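Local coordinates for protein zinc chaperone AztD (Citrobacter koseri, PDB 6CMK) that binds zinc in the periplasm and acts as a zinc chaperone, passing one zinc ion directly to the solute-binding protein AztC of the AztABCD transport system, at residues Phe80-Gln83 with Val88-Thr91; Ala41-Pro46 with Asn349-Arg354. All coordinates share one frame; numbering follows the deposited sequence.

Interaction 1: Phe80-Gln83 with Val88-Thr91; sequences FAIQ and VVST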
loop_
_atom_site.group_PDB
_atom_site.type_symbol
_atom_site.label_atom_id
_atom_site.label_comp_id
_atom_site.label_asym_id
_atom_site.label_seq_id
_atom_site.Cartn_x
_atom_site.Cartn_y
_atom_site.Cartn_z
ATOM N N PHE B 80 -5.505 -17.302 8.416
ATOM C CA PHE B 80 -5.257 -18.133 9.586
ATOM C C PHE B 80 -6.580 -18.552 10.207
ATOM O O PHE B 80 -7.508 -17.748 10.324
ATOM C CB PHE B 80 -4.373 -17.396 10.593
ATOM C CG PHE B 80 -2.962 -17.213 10.104
ATOM C CD1 PHE B 80 -2.650 -16.187 9.241
ATOM C CD2 PHE B 80 -1.964 -18.091 10.477
ATOM C CE1 PHE B 80 -1.351 -16.025 8.772
ATOM C CE2 PHE B 80 -0.668 -17.936 10.013
ATOM C CZ PHE B 80 -0.367 -16.898 9.158
ATOM N N ALA B 81 -6.660 -19.827 10.568
ATOM C CA ALA B 81 -7.878 -20.442 11.084
ATOM C C ALA B 81 -7.584 -20.885 12.516
ATOM O O ALA B 81 -6.938 -21.917 12.741
ATOM C CB ALA B 81 -8.316 -21.605 10.198
ATOM N N ILE B 82 -8.041 -20.086 13.472
ATOM C CA ILE B 82 -7.760 -20.301 14.883
ATOM C C ILE B 82 -8.840 -21.223 15.435
ATOM O O ILE B 82 -10.034 -20.898 15.380
ATOM C CB ILE B 82 -7.715 -18.967 15.650
ATOM C CG1 ILE B 82 -6.496 -18.121 15.256
ATOM C CG2 ILE B 82 -7.640 -19.222 17.152
ATOM C CD1 ILE B 82 -6.564 -17.408 13.907
ATOM N N GLN B 83 -8.421 -22.365 15.984
ATOM C CA GLN B 83 -9.325 -23.409 16.469
ATOM C C GLN B 83 -9.121 -23.578 17.974
ATOM O O GLN B 83 -8.380 -24.450 18.428
ATOM C CB GLN B 83 -9.069 -24.694 15.700
ATOM C CG GLN B 83 -9.299 -24.539 14.201
ATOM C CD GLN B 83 -8.450 -25.474 13.371
ATOM O OE1 GLN B 83 -8.588 -26.686 13.452
ATOM N NE2 GLN B 83 -7.549 -24.904 12.569
ATOM N N VAL B 88 -5.057 -25.649 18.001
ATOM C CA VAL B 88 -4.250 -25.518 16.795
ATOM C C VAL B 88 -4.691 -24.286 16.028
ATOM O O VAL B 88 -5.851 -23.873 16.091
ATOM C CB VAL B 88 -4.364 -26.778 15.906
ATOM C CG1 VAL B 88 -5.784 -26.925 15.372
ATOM C CG2 VAL B 88 -3.350 -26.743 14.774
ATOM N N VAL B 89 -3.753 -23.710 15.288
ATOM C CA VAL B 89 -4.042 -22.684 14.294
ATOM C C VAL B 89 -3.538 -23.222 12.963
ATOM O O VAL B 89 -2.367 -23.606 12.850
ATOM C CB VAL B 89 -3.380 -21.339 14.637
ATOM C CG1 VAL B 89 -3.792 -20.267 13.637
ATOM C CG2 VAL B 89 -3.723 -20.923 16.061
ATOM N N SER B 90 -4.426 -23.290 11.977
ATOM C CA SER B 90 -4.079 -23.730 10.635
ATOM C C SER B 90 -3.863 -22.512 9.759
ATOM O O SER B 90 -4.340 -21.417 10.058
ATOM C CB SER B 90 -5.177 -24.603 10.023
ATOM O OG SER B 90 -5.386 -25.775 10.779
ATOM N N THR B 91 -3.142 -22.720 8.662
ATOM C CA THR B 91 -2.749 -21.627 7.787
ATOM C C THR B 91 -3.078 -21.980 6.349
ATOM O O THR B 91 -2.773 -23.080 5.882
ATOM C CB THR B 91 -1.263 -21.334 7.947
ATOM O OG1 THR B 91 -0.498 -22.378 7.342
ATOM C CG2 THR B 91 -0.930 -21.269 9.416
#
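Three backbone hydrogen bonds join Phe80-Gln83 to Val88-Thr91 as neighbouring antiparallel strands. Ala81 and Ser90 form a hydrogen-bonded pair, Ala81 N giving a nearly straight bond to Ser90 O (2.9 Å) and Ser90 N returning one to Ala81 O. At the next hydrogen-bonded pair, Gln83 N donates to Val88 O. Phe80 CA and Val89 CA, from the non-hydrogen-bonded pairs on either side of Ala81-Ser90, add CA-H...O contacts to Ser90 O and Ala81 O respectively.

The side-chain hydrogen bonds start from the Gln83 amide, which reaches back along the face carrying Ala81, Val88 and Ser90. Gln83 NE2 gives one bond to Ser90 OG (2.9 Å) and another to Ala81 O (3.1 Å), both acceptors close to the amide plane. Ala81 O therefore takes two donors, Ser90 N and Gln83 NE2, which reach it from opposite faces of the carbonyl plane. OE1 accepts from the backbone N of Lys65 and Gly66, so the rotation of the buried amide is fixed from both ends.

The two strands are the arms of a beta hairpin within one blade of the beta propeller; strand 69-72 pairs with its first arm and strand 113-120 with its second.

Apolar contacts lie on the other face, where Phe80, Ile82 and Val89 pack against the next sheet. The Ile82 side chain is about 8 Å from that of His126, a ligand of high-affinity zinc site 1. Ile82 CG1 meets Val89 CG1 at 3.8 Å; Val89 CG1, anti to the backbone N (chi1 -176°), also touches Phe80 CB, near the ring plane at its edge. Thr91 CG2 lies 3.4 Å from Phe80 CE2, approaching the ring obliquely, while Thr91 OG1 is hydrogen-bonded to Leu117 O.

Interaction 2: Ala41-Pro46 with Asn349-Arg354; sequences ADHDKP and NDPRPR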
loop_
_atom_site.group_PDB
_atom_site.type_symbol
_atom_site.label_atom_id
_atom_site.label_comp_id
_atom_site.label_asym_id
_atom_site.label_seq_id
_atom_site.Cartn_x
_atom_site.Cartn_y
_atom_site.Cartn_z
ATOM N N ALA B 41 -15.908 -19.933 7.669
ATOM C CA ALA B 41 -15.829 -21.014 8.638
ATOM C C ALA B 41 -17.225 -21.430 9.086
ATOM O O ALA B 41 -18.083 -20.587 9.362
ATOM C CB ALA B 41 -14.998 -20.595 9.853
ATOM N N ASP B 42 -17.436 -22.739 9.155
ATOM C CA ASP B 42 -18.679 -23.291 9.670
ATOM C C ASP B 42 -18.697 -23.178 11.185
ATOM O O ASP B 42 -17.660 -23.303 11.843
ATOM C CB ASP B 42 -18.816 -24.749 9.242
ATOM C CG ASP B 42 -20.211 -25.288 9.452
ATOM O OD1 ASP B 42 -20.479 -25.835 10.544
ATOM O OD2 ASP B 42 -21.035 -25.141 8.528
ATOM N N HIS B 43 -19.884 -22.934 11.744
ATOM C CA HIS B 43 -19.971 -22.700 13.179
ATOM C C HIS B 43 -19.681 -23.969 13.963
ATOM O O HIS B 43 -19.081 -23.910 15.042
ATOM C CB HIS B 43 -21.348 -22.171 13.570
ATOM C CG HIS B 43 -21.490 -21.949 15.042
ATOM N ND1 HIS B 43 -21.979 -22.915 15.893
ATOM C CD2 HIS B 43 -21.169 -20.887 15.820
ATOM C CE1 HIS B 43 -21.972 -22.451 17.129
ATOM N NE2 HIS B 43 -21.487 -21.223 17.112
ATOM N N ASP B 44 -20.113 -25.117 13.445
ATOM C CA ASP B 44 -20.031 -26.391 14.151
ATOM C C ASP B 44 -19.006 -27.342 13.560
ATOM O O ASP B 44 -18.310 -28.035 14.306
ATOM C CB ASP B 44 -21.399 -27.084 14.142
ATOM C CG ASP B 44 -22.537 -26.134 14.441
ATOM O OD1 ASP B 44 -22.636 -25.662 15.593
ATOM O OD2 ASP B 44 -23.327 -25.846 13.515
ATOM N N LYS B 45 -18.910 -27.406 12.265
ATOM C CA LYS B 45 -18.023 -28.399 11.683
ATOM C C LYS B 45 -16.636 -27.808 11.455
ATOM O O LYS B 45 -16.503 -26.614 11.169
ATOM C CB LYS B 45 -18.586 -28.907 10.358
ATOM C CG LYS B 45 -19.973 -29.543 10.468
ATOM C CD LYS B 45 -20.130 -30.333 11.762
ATOM C CE LYS B 45 -21.261 -31.358 11.662
ATOM N NZ LYS B 45 -22.389 -30.870 10.818
ATOM N N PRO B 46 -15.593 -28.621 11.590
ATOM C CA PRO B 46 -14.219 -28.133 11.358
ATOM C C PRO B 46 -13.894 -28.009 9.875
ATOM O O PRO B 46 -13.097 -28.760 9.299
ATOM C CB PRO B 46 -13.374 -29.204 12.057
ATOM C CG PRO B 46 -14.172 -30.447 11.895
ATOM C CD PRO B 46 -15.607 -30.022 12.058
ATOM N N ASN B 349 -24.751 -17.597 22.715
ATOM C CA ASN B 349 -23.734 -18.484 22.164
ATOM C C ASN B 349 -24.035 -18.967 20.748
ATOM O O ASN B 349 -23.135 -19.498 20.089
ATOM C CB ASN B 349 -23.550 -19.700 23.077
ATOM C CG ASN B 349 -23.105 -19.316 24.476
ATOM O OD1 ASN B 349 -22.660 -18.194 24.709
ATOM N ND2 ASN B 349 -23.218 -20.252 25.415
ATOM N N ASP B 350 -25.258 -18.791 20.259
ATOM C CA ASP B 350 -25.644 -19.391 18.993
ATOM C C ASP B 350 -25.021 -18.639 17.813
ATOM O O ASP B 350 -24.722 -17.447 17.915
ATOM C CB ASP B 350 -27.164 -19.398 18.861
ATOM C CG ASP B 350 -27.819 -20.417 19.772
ATOM O OD1 ASP B 350 -27.555 -21.626 19.595
ATOM O OD2 ASP B 350 -28.582 -20.010 20.674
ATOM N N PRO B 351 -24.812 -19.322 16.684
ATOM C CA PRO B 351 -24.316 -18.637 15.480
ATOM C C PRO B 351 -25.242 -17.500 15.070
ATOM O O PRO B 351 -26.464 -17.609 15.165
ATOM C CB PRO B 351 -24.310 -19.749 14.424
ATOM C CG PRO B 351 -25.314 -20.742 14.918
ATOM C CD PRO B 351 -25.156 -20.727 16.405
ATOM N N ARG B 352 -24.680 -16.404 14.584
ATOM C CA ARG B 352 -25.194 -15.119 14.143
ATOM C C ARG B 352 -24.434 -14.609 12.935
ATOM O O ARG B 352 -23.295 -15.012 12.687
ATOM C CB ARG B 352 -25.150 -14.077 15.265
ATOM C CG ARG B 352 -25.925 -14.538 16.474
ATOM C CD ARG B 352 -26.508 -13.394 17.268
ATOM N NE ARG B 352 -27.125 -13.912 18.482
ATOM C CZ ARG B 352 -26.436 -14.379 19.517
ATOM N NH1 ARG B 352 -25.105 -14.381 19.490
ATOM N NH2 ARG B 352 -27.072 -14.843 20.579
ATOM N N PRO B 353 -25.045 -13.708 12.171
ATOM C CA PRO B 353 -24.393 -13.156 10.977
ATOM C C PRO B 353 -23.045 -12.495 11.244
ATOM O O PRO B 353 -22.795 -11.929 12.310
ATOM C CB PRO B 353 -25.420 -12.138 10.481
ATOM C CG PRO B 353 -26.724 -12.761 10.870
ATOM C CD PRO B 353 -26.465 -13.320 12.239
ATOM N N ARG B 354 -22.183 -12.563 10.225
ATOM C CA ARG B 354 -20.902 -11.869 10.181
ATOM C C ARG B 354 -20.784 -11.185 8.823
ATOM O O ARG B 354 -21.296 -11.692 7.818
ATOM C CB ARG B 354 -19.724 -12.843 10.403
ATOM C CG ARG B 354 -19.740 -13.544 11.780
ATOM C CD ARG B 354 -19.457 -12.504 12.848
ATOM N NE ARG B 354 -19.324 -13.036 14.202
ATOM C CZ ARG B 354 -20.281 -13.045 15.121
ATOM N NH1 ARG B 354 -21.490 -12.576 14.848
ATOM N NH2 ARG B 354 -20.020 -13.534 16.328
HETATM O O HOH W 1 -21.212 -18.997 18.664
#
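His43 lays one face of its imidazole on the pyrrolidine ring of Pro351, and no direct hydrogen bond crosses between the segments. Pro351 CD stands 3.7 Å from the centre of the His43 imidazole, only 11° off the ring normal, a CH-pi contact. Pro351 CB adds a touch at His43 CD2 (3.6 Å), over the same face. With chi1 at 179°, His43 CG is anti to the backbone N, which carries the ring out from the turn to the proline.

In the propeller this turn leaves strand 32-42 for strand 47-52, while Pro351 sits in the long loop leading into strand 355-358 of another blade. The turn is shaped by Asp42, whose OD1 accepts from Asp44 N, an Asx turn, and from Lys45 N (2.8 Å), one from each face of the carboxylate plane.

Both imidazole nitrogens have partners near the ring plane. His43 ND1 donates to Asp44 OD1 (2.8 Å), approaching that oxygen from above the carboxylate plane. His43 NE2 is hydrogen-bonded to a water 2.7 Å away; a further link from this water to Asn349 O is doubtful, the separation being too short to trust. Phe393 also meets the histidine ring, edge-to-face.

From the N terminus, the chain first runs along strand 32-42 into the turn at 41-46, the first side of interaction 2. It continues through strands 47-52 and 58-63 to the hairpin of interaction 1, where 80-83 and 88-91 close a short loop of four residues. Most of the propeller follows before the chain reaches 349-354 and completes interaction 2, closing a loop of 302 residues within which the whole of interaction 1 falls. The local contact joins adjacent strands inside one sheet; the distant one brings the turn after strand 32-42 to the loop before strand 355-358. Their centres are 15 Å apart and they do not touch.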